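Local atomic coordinates of conserved hypothetical protein yffB (Pseudomonas aeruginosa, PDB entry 1RW1), a protein that probably works as a glutathione-dependent thiol reductase of the ArsC family, built on a thioredoxin fold, although its physiological substrate is not established. Residues 59-64 against 85-90; 8-13 against 89-94; 46-51 against 97-102. All blocks are in the same frame, centred on the assembly; numbering follows the deposited sequence. Where two conformers were deposited one is given.

Contact 1 of 3, residues 59-64 against 85-90; sequences GTTFRK and QPSMIK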
loop_
_atom_site.group_PDB
_atom_site.type_symbol
_atom_site.label_atom_id
_atom_site.label_comp_id
_atom_site.label_asym_id
_atom_site.label_seq_id
_atom_site.Cartn_x
_atom_site.Cartn_y
_atom_site.Cartn_z
ATOM N N GLY A 59 3.644 3.709 -11.485
ATOM C CA GLY A 59 2.247 3.855 -11.812
ATOM C C GLY A 59 1.892 5.170 -12.479
ATOM O O GLY A 59 2.624 6.138 -12.468
ATOM N N THR A 60 0.691 5.193 -13.041
ATOM C CA THR A 60 0.271 6.321 -13.845
ATOM C C THR A 60 0.185 7.599 -13.043
ATOM O O THR A 60 0.510 8.673 -13.555
ATOM C CB THR A 60 -1.066 6.068 -14.547
ATOM O OG1 THR A 60 -2.100 5.819 -13.600
ATOM C CG2 THR A 60 -1.001 4.815 -15.411
ATOM N N THR A 61 -0.286 7.510 -11.807
ATOM C CA THR A 61 -0.491 8.717 -11.023
ATOM C C THR A 61 0.834 9.437 -10.779
ATOM O O THR A 61 0.943 10.668 -10.933
ATOM C CB THR A 61 -1.214 8.381 -9.741
ATOM O OG1 THR A 61 -2.448 7.755 -10.120
ATOM C CG2 THR A 61 -1.563 9.624 -8.966
ATOM N N PHE A 62 1.851 8.681 -10.407
ATOM C CA PHE A 62 3.169 9.292 -10.261
ATOM C C PHE A 62 3.700 9.819 -11.582
ATOM O O PHE A 62 4.260 10.921 -11.624
ATOM C CB PHE A 62 4.148 8.297 -9.623
ATOM C CG PHE A 62 5.498 8.902 -9.316
ATOM C CD1 PHE A 62 6.488 8.904 -10.276
ATOM C CD2 PHE A 62 5.753 9.496 -8.085
ATOM C CE1 PHE A 62 7.713 9.470 -10.019
ATOM C CE2 PHE A 62 6.975 10.091 -7.838
ATOM C CZ PHE A 62 7.954 10.071 -8.800
ATOM N N ARG A 63 3.521 9.062 -12.657
ATOM C CA ARG A 63 4.061 9.482 -13.960
ATOM C C ARG A 63 3.599 10.874 -14.301
ATOM O O ARG A 63 4.341 11.640 -14.919
ATOM C CB ARG A 63 3.689 8.507 -15.112
ATOM C CG ARG A 63 4.488 7.174 -15.153
ATOM C CD ARG A 63 4.042 6.105 -16.229
ATOM N NE ARG A 63 3.501 4.901 -15.585
ATOM C CZ ARG A 63 2.399 4.260 -15.969
ATOM N NH1 ARG A 63 1.719 4.703 -17.017
ATOM N NH2 ARG A 63 1.986 3.165 -15.321
ATOM N N LYS A 64 2.366 11.187 -13.917
ATOM C CA LYS A 64 1.722 12.449 -14.291
ATOM C C LYS A 64 2.185 13.657 -13.467
ATOM O O LYS A 64 1.851 14.770 -13.808
ATOM C CB LYS A 64 0.185 12.320 -14.173
ATOM C CG LYS A 64 -0.501 11.570 -15.304
ATOM C CD LYS A 64 -2.033 11.638 -15.198
ATOM C CE LYS A 64 -2.694 10.869 -16.346
ATOM N NZ LYS A 64 -3.671 9.853 -15.878
ATOM N N GLN A 85 -2.503 12.114 -2.503
ATOM C CA GLN A 85 -2.948 11.268 -3.625
ATOM C C GLN A 85 -2.686 9.799 -3.303
ATOM O O GLN A 85 -1.720 9.211 -3.796
ATOM C CB GLN A 85 -2.253 11.664 -4.925
ATOM C CG GLN A 85 -2.724 13.005 -5.455
ATOM C CD GLN A 85 -2.019 13.343 -6.733
ATOM O OE1 GLN A 85 -2.466 12.915 -7.831
ATOM N NE2 GLN A 85 -0.920 14.035 -6.643
ATOM N N PRO A 86 -3.572 9.177 -2.526
ATOM C CA PRO A 86 -3.400 7.766 -2.181
ATOM C C PRO A 86 -3.329 6.797 -3.343
ATOM O O PRO A 86 -2.870 5.672 -3.140
ATOM C CB PRO A 86 -4.610 7.478 -1.293
ATOM C CG PRO A 86 -4.943 8.803 -0.691
ATOM C CD PRO A 86 -4.671 9.801 -1.754
ATOM N N SER A 87 -3.770 7.184 -4.535
ATOM C CA SER A 87 -3.582 6.356 -5.723
ATOM C C SER A 87 -2.139 5.968 -5.941
ATOM O O SER A 87 -1.898 4.927 -6.573
ATOM C CB SER A 87 -4.137 7.087 -6.949
ATOM O OG SER A 87 -3.805 6.480 -8.174
HETATM N N MSE A 88 -1.191 6.774 -5.474
HETATM C CA MSE A 88 0.244 6.538 -5.623
HETATM C C MSE A 88 0.817 5.528 -4.663
HETATM O O MSE A 88 1.995 5.226 -4.751
HETATM C CB MSE A 88 1.017 7.857 -5.472
HETATM C CG MSE A 88 0.762 8.738 -6.678
HETATM SE SE MSE A 88 2.077 10.086 -6.965
HETATM C CE MSE A 88 2.872 9.828 -5.215
ATOM N N ILE A 89 0.045 5.062 -3.686
ATOM C CA ILE A 89 0.540 4.062 -2.739
ATOM C C ILE A 89 0.497 2.680 -3.390
ATOM O O ILE A 89 -0.516 2.297 -3.968
ATOM C CB ILE A 89 -0.307 4.061 -1.451
ATOM C CG1 ILE A 89 -0.347 5.461 -0.823
ATOM C CG2 ILE A 89 0.237 3.056 -0.459
ATOM C CD1 ILE A 89 -1.456 5.614 0.202
ATOM N N LYS A 90 1.583 1.921 -3.299
ATOM C CA LYS A 90 1.582 0.558 -3.801
ATOM C C LYS A 90 0.502 -0.258 -3.086
ATOM O O LYS A 90 0.269 -0.101 -1.890
ATOM C CB LYS A 90 2.948 -0.083 -3.593
ATOM C CG LYS A 90 3.960 0.258 -4.655
ATOM C CD LYS A 90 4.931 -0.884 -4.931
ATOM C CE LYS A 90 6.088 -0.456 -5.834
ATOM N NZ LYS A 90 6.917 0.545 -5.156
HETATM O O HOH W 1 -0.991 12.728 -10.529
HETATM O O HOH W 2 -0.849 4.993 -9.544
#
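T61 meets S87 and M88 with the two branches of its side chain, which divide the contact into a polar half and an apolar half. The OG1 branch lies anti to the carbonyl carbon (chi1 -58°), and T61 OG1 forms a hydrogen bond of 2.7 Å with S87 OG; either hydroxyl could be the donor. S87 OG reaches it by lying anti to its own backbone N (chi1 170°). The CG2 branch of T61 points instead into the M88 and Q85 side chains, 3.4 Å from M88 CG and 3.6 Å from Q85 OE1. M88 is a selenomethionine deposited in two conformers. In the conformer described, its side chain crosses F62 obliquely, with the selenium of M88 3.8 Å from F62 CB and 5.1 Å from the F62 ring centre. At 75° off the ring normal it sits at the ring edge, a Met-aromatic contact that holds for this conformer and is less certain for that reason. Two waters bridge the segments: water 1 donates to T61 O (2.9 Å) and to the side-chain oxygen Q85 OE1 (3.1 Å), while water 2 joins backbone to backbone, donating to S87 O and accepting a weak bond from T61 N. This arrangement packs the short helix 60-63 against the 3-10 turn 86-88 that follows helix 75-84. M88 also touches L81 of that helix, and both M88 and F62 touch L55 in the loop beside them.

Contact 2 of 3, residues 8-13 against 89-94; sequences KACDTM and IKRPVL
The backbones come closest where M13, in the first turn of helix 11-22, faces P92, with 6.1 Å between their CA atoms; C10 is the N-cap of that helix, and a cis peptide bond links R91 to P92. C10 SG lies anti to its backbone N (chi1 170°) and takes the donors of R91. R91 NE approaches C10 SG at 3.3 Å with an N-H...S angle of 162°, and the sulfur lies almost in the guanidinium plane, at its edge. R91 NH2 adds a weak bond to the same C10 SG at 3.6 Å. The R91 chain bends at chi3 (-67°), which sets NE on its way to the sulfur. Beside this polar grip the packing is apolar. The selenium of M13 sits 3.6 Å from P92 CB, the two side chains lying antiparallel alongside one another, and 4.0 Å from R91 CB. T12 presents CG2, at 3.9 Å from P92 CD, crossing the proline at about a right angle. M13 N also donates to C10 SG, at 3.5 Å, capping the helix. A cysteine at the start of the first helix, close to a cis-proline, resembles the placing of the redox cysteine in thioredoxin-fold proteins. Three N-H donors, the R91 NH2 one weak, gather on this one sulfur and fix its position at the helix N-terminus, consistent with a reactive thiol.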
loop_
_atom_site.group_PDB
_atom_site.type_symbol
_atom_site.label_atom_id
_atom_site.label_comp_id
_atom_site.label_asym_id
_atom_site.label_seq_id
_atom_site.Cartn_x
_atom_site.Cartn_y
_atom_site.Cartn_z
ATOM N N LYS A 8 -10.999 -1.005 -4.331
ATOM C CA LYS A 8 -11.729 -2.138 -4.895
ATOM C C LYS A 8 -11.303 -2.491 -6.324
ATOM O O LYS A 8 -11.051 -3.656 -6.648
ATOM C CB LYS A 8 -13.235 -1.836 -4.861
ATOM C CG LYS A 8 -13.823 -1.741 -3.456
ATOM C CD LYS A 8 -15.263 -1.172 -3.480
ATOM C CE LYS A 8 -15.908 -1.145 -2.095
ATOM N NZ LYS A 8 -17.199 -0.358 -2.066
ATOM N N ALA A 9 -11.250 -1.482 -7.189
ATOM C CA ALA A 9 -11.115 -1.696 -8.630
ATOM C C ALA A 9 -9.640 -1.716 -9.010
ATOM O O ALA A 9 -9.120 -0.806 -9.659
ATOM C CB ALA A 9 -11.844 -0.606 -9.402
ATOM N N CYS A 10 -8.986 -2.800 -8.622
ATOM C CA CYS A 10 -7.569 -2.988 -8.848
ATOM C C CYS A 10 -7.338 -4.477 -9.000
ATOM O O CYS A 10 -7.708 -5.225 -8.105
ATOM C CB CYS A 10 -6.740 -2.447 -7.672
ATOM S SG CYS A 10 -4.989 -2.887 -7.705
ATOM N N ASP A 11 -6.744 -4.912 -10.103
ATOM C CA ASP A 11 -6.536 -6.340 -10.287
ATOM C C ASP A 11 -5.619 -6.935 -9.220
ATOM O O ASP A 11 -5.823 -8.079 -8.827
ATOM C CB ASP A 11 -6.043 -6.655 -11.672
ATOM C CG ASP A 11 -7.135 -6.536 -12.713
ATOM O OD1 ASP A 11 -8.348 -6.727 -12.424
ATOM O OD2 ASP A 11 -6.830 -6.276 -13.878
ATOM N N THR A 12 -4.618 -6.203 -8.741
ATOM C CA THR A 12 -3.749 -6.725 -7.689
ATOM C C THR A 12 -4.543 -6.930 -6.404
ATOM O O THR A 12 -4.379 -7.948 -5.724
ATOM C CB THR A 12 -2.556 -5.802 -7.478
ATOM O OG1 THR A 12 -1.795 -5.749 -8.691
ATOM C CG2 THR A 12 -1.621 -6.372 -6.444
HETATM N N MSE A 13 -5.412 -5.969 -6.073
HETATM C CA MSE A 13 -6.289 -6.136 -4.912
HETATM C C MSE A 13 -7.191 -7.354 -5.069
HETATM O O MSE A 13 -7.398 -8.100 -4.117
HETATM C CB MSE A 13 -7.154 -4.891 -4.719
HETATM C CG MSE A 13 -6.377 -3.662 -4.348
HETATM SE SE MSE A 13 -5.536 -3.792 -2.588
HETATM C CE MSE A 13 -7.145 -3.936 -1.526
ATOM N N ILE A 89 0.045 5.062 -3.686
ATOM C CA ILE A 89 0.540 4.062 -2.739
ATOM C C ILE A 89 0.497 2.680 -3.390
ATOM O O ILE A 89 -0.516 2.297 -3.968
ATOM C CB ILE A 89 -0.307 4.061 -1.451
ATOM C CG1 ILE A 89 -0.347 5.461 -0.823
ATOM C CG2 ILE A 89 0.237 3.056 -0.459
ATOM C CD1 ILE A 89 -1.456 5.614 0.202
ATOM N N LYS A 90 1.583 1.921 -3.299
ATOM C CA LYS A 90 1.582 0.558 -3.801
ATOM C C LYS A 90 0.502 -0.258 -3.086
ATOM O O LYS A 90 0.269 -0.101 -1.890
ATOM C CB LYS A 90 2.948 -0.083 -3.593
ATOM C CG LYS A 90 3.960 0.258 -4.655
ATOM C CD LYS A 90 4.931 -0.884 -4.931
ATOM C CE LYS A 90 6.088 -0.456 -5.834
ATOM N NZ LYS A 90 6.917 0.545 -5.156
ATOM N N ARG A 91 -0.120 -1.150 -3.844
ATOM C CA ARG A 91 -1.221 -1.989 -3.342
ATOM C C ARG A 91 -0.812 -3.466 -3.384
ATOM O O ARG A 91 -0.119 -3.900 -4.325
ATOM C CB ARG A 91 -2.511 -1.730 -4.095
ATOM C CG ARG A 91 -3.010 -0.311 -3.915
ATOM C CD ARG A 91 -4.369 -0.097 -4.507
ATOM N NE ARG A 91 -4.429 -0.188 -5.955
ATOM C CZ ARG A 91 -4.460 0.853 -6.775
ATOM N NH1 ARG A 91 -4.346 2.098 -6.343
ATOM N NH2 ARG A 91 -4.625 0.628 -8.065
ATOM N N PRO A 92 -1.461 -4.262 -2.542
ATOM C CA PRO A 92 -1.984 -3.848 -1.243
ATOM C C PRO A 92 -0.914 -3.458 -0.260
ATOM O O PRO A 92 0.268 -3.658 -0.517
ATOM C CB PRO A 92 -2.701 -5.124 -0.729
ATOM C CG PRO A 92 -2.597 -6.139 -1.833
ATOM C CD PRO A 92 -1.385 -5.724 -2.607
ATOM N N VAL A 93 -1.341 -2.944 0.891
ATOM C CA VAL A 93 -0.558 -3.061 2.122
ATOM C C VAL A 93 -1.366 -3.956 3.037
ATOM O O VAL A 93 -2.581 -3.782 3.172
ATOM C CB VAL A 93 -0.240 -1.712 2.778
ATOM C CG1 VAL A 93 0.529 -1.916 4.070
ATOM C CG2 VAL A 93 0.540 -0.828 1.831
ATOM N N LEU A 94 -0.719 -4.937 3.658
ATOM C CA LEU A 94 -1.389 -5.859 4.568
ATOM C C LEU A 94 -0.690 -5.779 5.908
ATOM O O LEU A 94 0.503 -6.098 6.009
ATOM C CB LEU A 94 -1.341 -7.280 4.034
ATOM C CG LEU A 94 -1.908 -8.368 4.959
ATOM C CD1 LEU A 94 -3.384 -8.156 5.291
ATOM C CD2 LEU A 94 -1.710 -9.735 4.316
#

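Contact 3 of 3, residues 46-51 against 97-102; sequences CAEHGW and GGRTLV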
loop_
_atom_site.group_PDB
_atom_site.type_symbol
_atom_site.label_atom_id
_atom_site.label_comp_id
_atom_site.label_asym_id
_atom_site.label_seq_id
_atom_site.Cartn_x
_atom_site.Cartn_y
_atom_site.Cartn_z
ATOM N N CYS A 46 6.712 3.443 5.472
ATOM C CA CYS A 46 7.995 3.834 4.900
ATOM C C CYS A 46 9.164 3.482 5.830
ATOM O O CYS A 46 10.230 3.111 5.354
ATOM C CB CYS A 46 8.035 5.328 4.589
ATOM S SG CYS A 46 7.035 5.820 3.164
ATOM N N ALA A 47 8.972 3.586 7.138
ATOM C CA ALA A 47 10.024 3.205 8.069
ATOM C C ALA A 47 10.402 1.739 7.907
ATOM O O ALA A 47 11.575 1.374 8.039
ATOM C CB ALA A 47 9.565 3.483 9.490
ATOM N N GLU A 48 9.414 0.892 7.655
ATOM C CA GLU A 48 9.615 -0.535 7.589
ATOM C C GLU A 48 10.121 -1.012 6.230
ATOM O O GLU A 48 10.849 -2.001 6.168
ATOM C CB GLU A 48 8.295 -1.233 7.937
ATOM C CG GLU A 48 8.347 -2.753 7.890
ATOM C CD GLU A 48 7.017 -3.404 8.149
ATOM O OE1 GLU A 48 6.025 -2.663 8.336
ATOM O OE2 GLU A 48 6.962 -4.641 8.147
ATOM N N HIS A 49 9.726 -0.329 5.154
ATOM C CA HIS A 49 9.928 -0.831 3.800
ATOM C C HIS A 49 10.696 0.079 2.871
ATOM O O HIS A 49 11.215 -0.379 1.855
ATOM C CB HIS A 49 8.582 -1.114 3.121
ATOM C CG HIS A 49 7.837 -2.235 3.739
ATOM N ND1 HIS A 49 8.133 -3.553 3.487
ATOM C CD2 HIS A 49 6.779 -2.225 4.576
ATOM C CE1 HIS A 49 7.299 -4.310 4.177
ATOM N NE2 HIS A 49 6.463 -3.529 4.836
ATOM N N GLY A 50 10.773 1.365 3.199
ATOM C CA GLY A 50 11.420 2.351 2.349
ATOM C C GLY A 50 10.406 3.021 1.445
ATOM O O GLY A 50 9.503 2.384 0.886
ATOM N N TRP A 51 10.556 4.330 1.273
ATOM C CA TRP A 51 9.602 5.070 0.472
ATOM C C TRP A 51 9.584 4.587 -0.966
ATOM O O TRP A 51 8.539 4.688 -1.611
ATOM C CB TRP A 51 9.831 6.587 0.541
ATOM C CG TRP A 51 11.118 7.087 -0.070
ATOM C CD1 TRP A 51 12.286 7.357 0.590
ATOM C CD2 TRP A 51 11.360 7.411 -1.441
ATOM N NE1 TRP A 51 13.234 7.821 -0.285
ATOM C CE2 TRP A 51 12.693 7.857 -1.541
ATOM C CE3 TRP A 51 10.583 7.383 -2.600
ATOM C CZ2 TRP A 51 13.262 8.247 -2.746
ATOM C CZ3 TRP A 51 11.154 7.777 -3.801
ATOM C CH2 TRP A 51 12.478 8.203 -3.861
ATOM N N GLY A 97 0.174 -7.215 12.220
ATOM C CA GLY A 97 0.391 -7.067 13.645
ATOM C C GLY A 97 1.730 -6.401 13.898
ATOM O O GLY A 97 1.809 -5.191 14.061
ATOM N N GLY A 98 2.799 -7.175 13.901
ATOM C CA GLY A 98 4.115 -6.598 14.106
ATOM C C GLY A 98 4.771 -6.076 12.837
ATOM O O GLY A 98 5.828 -5.440 12.903
ATOM N N ARG A 99 4.160 -6.331 11.683
ATOM C CA ARG A 99 4.791 -5.997 10.426
ATOM C C ARG A 99 3.783 -5.976 9.305
ATOM O O ARG A 99 2.612 -6.306 9.507
ATOM C CB ARG A 99 5.903 -6.993 10.124
ATOM C CG ARG A 99 5.456 -8.428 9.965
ATOM C CD ARG A 99 6.606 -9.366 9.595
ATOM N NE ARG A 99 6.161 -10.722 9.286
ATOM C CZ ARG A 99 6.081 -11.236 8.060
ATOM N NH1 ARG A 99 6.411 -10.514 6.993
ATOM N NH2 ARG A 99 5.658 -12.483 7.900
ATOM N N THR A 100 4.247 -5.554 8.134
ATOM C CA THR A 100 3.369 -5.402 6.990
ATOM C C THR A 100 3.975 -6.022 5.742
ATOM O O THR A 100 5.205 -6.152 5.621
ATOM C CB THR A 100 3.026 -3.924 6.700
ATOM O OG1 THR A 100 4.207 -3.203 6.364
ATOM C CG2 THR A 100 2.487 -3.241 7.923
ATOM N N LEU A 101 3.098 -6.386 4.812
ATOM C CA LEU A 101 3.498 -6.783 3.474
ATOM C C LEU A 101 3.020 -5.723 2.486
ATOM O O LEU A 101 1.886 -5.273 2.557
ATOM C CB LEU A 101 2.901 -8.133 3.097
ATOM C CG LEU A 101 3.384 -9.318 3.930
ATOM C CD1 LEU A 101 2.632 -10.583 3.569
ATOM C CD2 LEU A 101 4.877 -9.524 3.758
ATOM N N VAL A 102 3.882 -5.358 1.555
ATOM C CA VAL A 102 3.570 -4.398 0.504
ATOM C C VAL A 102 3.615 -5.128 -0.834
ATOM O O VAL A 102 4.592 -5.782 -1.155
ATOM C CB VAL A 102 4.559 -3.229 0.506
ATOM C CG1 VAL A 102 4.228 -2.234 -0.619
ATOM C CG2 VAL A 102 4.557 -2.519 1.843
#
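H49 reaches T100 and V102 with its imidazole: V102 covers one face of the ring while T100 meets its outer end. CB leads from the end of helix 39-49 to CG, which lies anti to the carbonyl carbon (chi1 -67°) and is 3.8 Å from V102 CG2. At CD2 the same methyl is closer, and it hangs over one ring face, 3.6 Å from the ring centre, as a CH-pi contact. E48 CG covers the opposite face, toward the rim. CE1 comes near T100 O. NE2, the tip, donates to T100 OG1 at 2.7 Å, with the hydroxyl oxygen practically in the ring plane, and makes a weak second bond to T100 O at 3.0 Å. The T100 hydroxyl in turn donates a hydrogen bond to E48 OE1, again at 2.7 Å, so T100 OG1 accepts from the imidazole and donates to the carboxylate. T100 OG1 stands between the backbone N and the carbonyl carbon, the crowded position, and meets E48 OE1 from above the carboxylate plane (56° out of it). The other oxygen, E48 OE2, accepts from T100 N at 2.9 Å through its syn lone pair, along a nearly straight path (167°). The carboxylate therefore holds both the hydroxyl and the amide of one residue, while R99 CB packs 3.2 Å from E48 OE2. The contact ties the C-terminal end of helix 39-49 to strand 100-102, an outermost strand of the sheet, whose L101 is paired with L94 of strand 93-95. T100 also packs on V93 and E95 of that neighbouring strand.

Contacts 1 and 2 share I89 and K90, with centres about 12 Å apart: the segment 85-90 that closes contact 1 runs straight into the cis-proline segment of contact 2. Contact 3 is linked to contact 2 through the sheet, since L94 N lies 2.8 Å from L101 O, a probable hydrogen bond between strands 93-95 and 100-102. Contact 3 also touches contact 1, where K90 CB packs 3.9 Å from V102 CG1, although their centres are about 18 Å apart. The C10 sulfur, the likely redox centre, belongs to contact 2, about 15 Å, centre to centre, from contact 3, where an isopropyl alcohol, probably from the crystallisation liquor, lies about 4 Å from the R99 side chain.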